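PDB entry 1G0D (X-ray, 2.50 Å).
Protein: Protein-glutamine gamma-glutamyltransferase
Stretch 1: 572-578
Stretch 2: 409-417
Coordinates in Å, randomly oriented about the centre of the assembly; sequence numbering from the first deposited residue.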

ATOM      1  N   GLY A 572      12.176  22.506  32.498  1.00 40.91           N
ATOM      2  CA  GLY A 572      10.879  21.879  32.933  1.00 42.10           C
ATOM      3  C   GLY A 572      10.869  20.355  32.902  1.00 39.78           C
ATOM      4  O   GLY A 572      11.931  19.727  32.895  1.00 44.08           O
ATOM      5  N   PRO A 573       9.684  19.727  32.899  1.00 34.94           N
ATOM      6  CA  PRO A 573       9.659  18.262  32.865  1.00 32.74           C
ATOM      7  C   PRO A 573      10.174  17.656  31.540  1.00 30.29           C
ATOM      8  O   PRO A 573      10.024  18.262  30.477  1.00 23.93           O
ATOM      9  CB  PRO A 573       8.193  17.920  33.147  1.00 35.15           C
ATOM     10  CG  PRO A 573       7.417  19.145  32.764  1.00 33.68           C
ATOM     11  CD  PRO A 573       8.336  20.325  32.940  1.00 32.95           C
ATOM     12  N   ILE A 574      10.773  16.462  31.621  1.00 28.87           N
ATOM     13  CA  ILE A 574      11.329  15.761  30.453  1.00 28.66           C
ATOM     14  C   ILE A 574      10.592  14.468  30.190  1.00 27.54           C
ATOM     15  O   ILE A 574      10.389  13.675  31.105  1.00 27.45           O
ATOM     16  CB  ILE A 574      12.810  15.352  30.658  1.00 30.95           C
ATOM     17  CG1 ILE A 574      13.716  16.571  30.713  1.00 34.22           C
ATOM     18  CG2 ILE A 574      13.285  14.512  29.504  1.00 29.45           C
ATOM     19  CD1 ILE A 574      15.186  16.188  30.752  1.00 33.60           C
ATOM     20  N   MET A 575      10.239  14.223  28.931  1.00 26.92           N
ATOM     21  CA  MET A 575       9.522  13.000  28.576  1.00 26.79           C
ATOM     22  C   MET A 575      10.218  12.219  27.459  1.00 26.70           C
ATOM     23  O   MET A 575      11.019  12.765  26.699  1.00 29.02           O
ATOM     24  CB  MET A 575       8.083  13.328  28.141  1.00 27.95           C
ATOM     25  CG  MET A 575       7.037  12.244  28.473  1.00 25.27           C
ATOM     26  SD  MET A 575       5.584  12.270  27.367  1.00 31.19           S
ATOM     27  CE  MET A 575       5.989  13.743  26.331  1.00 21.83           C
ATOM     28  N   THR A 576       9.906  10.931  27.379  1.00 23.62           N
ATOM     29  CA  THR A 576      10.453  10.057  26.362  1.00 23.12           C
ATOM     30  C   THR A 576       9.526   8.875  26.249  1.00 21.40           C
ATOM     31  O   THR A 576       9.180   8.252  27.237  1.00 22.77           O
ATOM     32  CB  THR A 576      11.846   9.550  26.716  1.00 22.71           C
ATOM     33  OG1 THR A 576      12.777  10.639  26.672  1.00 33.37           O
ATOM     34  CG2 THR A 576      12.282   8.536  25.708  1.00 25.97           C
ATOM     35  N   VAL A 577       9.094   8.565  25.043  1.00 21.02           N
ATOM     36  CA  VAL A 577       8.205   7.437  24.888  1.00 18.55           C
ATOM     37  C   VAL A 577       8.841   6.368  24.031  1.00 17.23           C
ATOM     38  O   VAL A 577       9.682   6.663  23.212  1.00 19.69           O
ATOM     39  CB  VAL A 577       6.886   7.888  24.273  1.00 14.73           C
ATOM     40  CG1 VAL A 577       5.969   6.688  24.054  1.00 15.53           C
ATOM     41  CG2 VAL A 577       6.238   8.867  25.206  1.00 14.39           C
ATOM     42  N   ALA A 578       8.467   5.120  24.261  1.00 18.64           N
ATOM     43  CA  ALA A 578       8.997   4.009  23.496  1.00 19.76           C
ATOM     44  C   ALA A 578       7.870   3.036  23.249  1.00 21.66           C
ATOM     45  O   ALA A 578       7.054   2.804  24.133  1.00 25.96           O
ATOM     46  CB  ALA A 578      10.104   3.326  24.270  1.00 19.80           C
TER
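Stretch 2 (409-417) RRKITEDHA

The most unusual feature of this contact is how short the sheet pairing is. The touching residues are at least 160 apart in one chain and the two segments run parallel, yet only three backbone hydrogen bonds join them, and the last is weak. Stretch 2 is extended through most of its length, and Thr413 and Glu414 form parallel bridges with Ile574 and Met575. It leaves the extended form at His416, whose phi is 160° and psi -39°. The end-to-end directions of the touching parts are 34° apart.

The register is simple. Ile412 lies beside Pro573, Thr413 beside Ile574, Glu414 beside Met575 and Asp415 beside Thr576. The CA atoms of Ile574 and Thr413 are 4.9 Å apart, those of Met575 and Glu414 5.0 Å, and those of Thr576 and Asp415 5.7 Å. The strands therefore begin to separate at Asp415.

Thr413 uses both of its backbone polar groups. Its N donates to Pro573 O at 2.8 Å, nearly in line. Its O accepts from Met575 N at 2.9 Å. These two bonds bracket Ile574, as expected in parallel pairing. Ile574 CA also approaches Thr413 O at 3.4 Å in a CA-H...O contact. The next bond, Asp415 N to Met575 O, is weak at 3.3 Å, in keeping with the wider spacing there.

The side chains of Ile574 and Thr413 lie on one face of the sheet. Those of Met575 and Glu414 lie on the other. Ile412, with chi1 m and chi2 t, makes apolar contacts with two residues of stretch 1. Its CG2 is 3.3 Å from Met575 CB, a tight approach, and its CG1 is 4.2 Å from Pro573 CG. Met575 CE then packs 3.5 Å from Glu414 CG, so methionine touches the aliphatic part of the glutamate.

At the start of the contact, Pro573 is buried and points toward stretch 2. Its CD lies 3.6 Å from Lys411 O. The same CD lies over one face of the Arg410 guanidinium, 3.7 Å from Arg410 NH1. The CA-to-CB bond of Lys411 points sideways, and its side chain stays clear of stretch 1.

At the far end, His416 points toward stretch 1. Val577 O lies over one face of its ring, 3.6 Å from His416 CD2. Within stretch 2, His416 ND1 makes a weak hydrogen bond to Glu414 OE1 at 3.4 Å. Asp415 and His416 are poorly ordered, so their side-chain positions are less certain.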

ATOM      1  N   ARG A 409       0.027  25.612  32.984  1.00 30.39           N
ATOM      2  CA  ARG A 409       0.436  24.637  31.975  1.00 30.42           C
ATOM      3  C   ARG A 409       1.962  24.515  31.885  1.00 32.89           C
ATOM      4  O   ARG A 409       2.669  25.486  31.594  1.00 31.92           O
ATOM      5  CB  ARG A 409      -0.127  25.028  30.608  1.00 26.37           C
ATOM      6  CG  ARG A 409      -1.619  24.905  30.491  1.00 24.54           C
ATOM      7  CD  ARG A 409      -2.069  25.541  29.223  1.00 27.51           C
ATOM      8  NE  ARG A 409      -1.050  26.451  28.690  1.00 30.31           N
ATOM      9  CZ  ARG A 409      -0.529  26.378  27.459  1.00 32.04           C
ATOM     10  NH1 ARG A 409      -0.912  25.435  26.587  1.00 21.31           N
ATOM     11  NH2 ARG A 409       0.371  27.274  27.087  1.00 34.13           N
ATOM     12  N   ARG A 410       2.470  23.319  32.147  1.00 33.85           N
ATOM     13  CA  ARG A 410       3.903  23.090  32.084  1.00 33.20           C
ATOM     14  C   ARG A 410       4.267  22.349  30.796  1.00 32.07           C
ATOM     15  O   ARG A 410       3.802  21.239  30.527  1.00 30.12           O
ATOM     16  CB  ARG A 410       4.352  22.319  33.330  1.00 34.16           C
ATOM     17  CG  ARG A 410       3.810  22.923  34.625  1.00 35.43           C
ATOM     18  CD  ARG A 410       3.986  21.997  35.804  1.00 39.93           C
ATOM     19  NE  ARG A 410       5.401  21.836  36.096  1.00 46.81           N
ATOM     20  CZ  ARG A 410       6.010  20.660  36.223  1.00 51.06           C
ATOM     21  NH1 ARG A 410       7.316  20.615  36.486  1.00 53.35           N
ATOM     22  NH2 ARG A 410       5.315  19.534  36.095  1.00 52.26           N
ATOM     23  N   LYS A 411       5.109  22.991  30.001  1.00 31.16           N
ATOM     24  CA  LYS A 411       5.546  22.443  28.732  1.00 32.63           C
ATOM     25  C   LYS A 411       6.513  21.288  28.936  1.00 34.74           C
ATOM     26  O   LYS A 411       7.545  21.425  29.607  1.00 36.60           O
ATOM     27  CB  LYS A 411       6.219  23.541  27.936  1.00 31.80           C
ATOM     28  CG  LYS A 411       6.248  23.308  26.487  1.00 35.05           C
ATOM     29  CD  LYS A 411       7.126  24.348  25.874  1.00 40.80           C
ATOM     30  CE  LYS A 411       6.750  24.609  24.424  1.00 51.73           C
ATOM     31  NZ  LYS A 411       7.015  26.017  23.926  1.00 55.06           N
ATOM     32  N   ILE A 412       6.172  20.135  28.377  1.00 34.53           N
ATOM     33  CA  ILE A 412       7.039  18.972  28.501  1.00 31.75           C
ATOM     34  C   ILE A 412       8.084  19.024  27.413  1.00 33.34           C
ATOM     35  O   ILE A 412       7.751  19.241  26.244  1.00 32.14           O
ATOM     36  CB  ILE A 412       6.270  17.677  28.320  1.00 30.13           C
ATOM     37  CG1 ILE A 412       5.299  17.490  29.492  1.00 27.16           C
ATOM     38  CG2 ILE A 412       7.253  16.526  28.186  1.00 28.04           C
ATOM     39  CD1 ILE A 412       4.585  16.157  29.532  1.00 26.22           C
ATOM     40  N   THR A 413       9.348  18.854  27.795  1.00 37.11           N
ATOM     41  CA  THR A 413      10.443  18.857  26.820  1.00 38.77           C
ATOM     42  C   THR A 413      10.558  17.418  26.387  1.00 36.47           C
ATOM     43  O   THR A 413      10.626  16.515  27.222  1.00 32.34           O
ATOM     44  CB  THR A 413      11.803  19.299  27.418  1.00 40.96           C
ATOM     45  OG1 THR A 413      11.656  20.528  28.147  1.00 43.87           O
ATOM     46  CG2 THR A 413      12.780  19.529  26.307  1.00 40.20           C
ATOM     47  N   GLU A 414      10.574  17.188  25.086  1.00 36.05           N
ATOM     48  CA  GLU A 414      10.631  15.819  24.652  1.00 41.41           C
ATOM     49  C   GLU A 414      11.786  15.398  23.761  1.00 46.86           C
ATOM     50  O   GLU A 414      12.059  16.038  22.751  1.00 47.33           O
ATOM     51  CB  GLU A 414       9.316  15.460  23.964  1.00 35.63           C
ATOM     52  CG  GLU A 414       8.803  14.097  24.346  1.00 33.57           C
ATOM     53  CD  GLU A 414       8.215  13.355  23.184  1.00 29.48           C
ATOM     54  OE1 GLU A 414       8.518  12.142  23.042  1.00 28.35           O
ATOM     55  OE2 GLU A 414       7.459  13.996  22.417  1.00 26.48           O
ATOM     56  N   ASP A 415      12.491  14.344  24.160  1.00 55.73           N
ATOM     57  CA  ASP A 415      13.531  13.803  23.296  1.00 66.23           C
ATOM     58  C   ASP A 415      13.042  12.433  22.824  1.00 68.16           C
ATOM     59  O   ASP A 415      13.007  11.464  23.602  1.00 68.47           O
ATOM     60  CB  ASP A 415      14.891  13.654  23.986  1.00 74.85           C
ATOM     61  CG  ASP A 415      16.046  13.443  22.958  1.00 81.04           C
ATOM     62  OD1 ASP A 415      15.859  12.660  21.984  1.00 82.25           O
ATOM     63  OD2 ASP A 415      17.133  14.063  23.117  1.00 82.69           O
ATOM     64  N   HIS A 416      12.670  12.393  21.541  1.00 69.20           N
ATOM     65  CA  HIS A 416      12.129  11.232  20.823  1.00 70.33           C
ATOM     66  C   HIS A 416      11.465  11.974  19.667  1.00 67.31           C
ATOM     67  O   HIS A 416      11.477  11.556  18.517  1.00 68.89           O
ATOM     68  CB  HIS A 416      11.058  10.505  21.660  1.00 76.00           C
ATOM     69  CG  HIS A 416      10.240   9.517  20.882  1.00 80.94           C
ATOM     70  ND1 HIS A 416       8.870   9.625  20.741  1.00 84.08           N
ATOM     71  CD2 HIS A 416      10.594   8.395  20.211  1.00 82.25           C
ATOM     72  CE1 HIS A 416       8.420   8.616  20.016  1.00 83.30           C
ATOM     73  NE2 HIS A 416       9.447   7.853  19.683  1.00 83.15           N
ATOM     74  N   ALA A 417      10.882  13.101  20.044  1.00 64.09           N
ATOM     75  CA  ALA A 417      10.210  14.045  19.172  1.00 61.26           C
ATOM     76  C   ALA A 417       9.816  13.612  17.761  1.00 59.86           C
ATOM     77  O   ALA A 417       9.508  12.450  17.509  1.00 60.25           O
ATOM     78  CB  ALA A 417      11.059  15.293  19.098  1.00 63.50           C
TER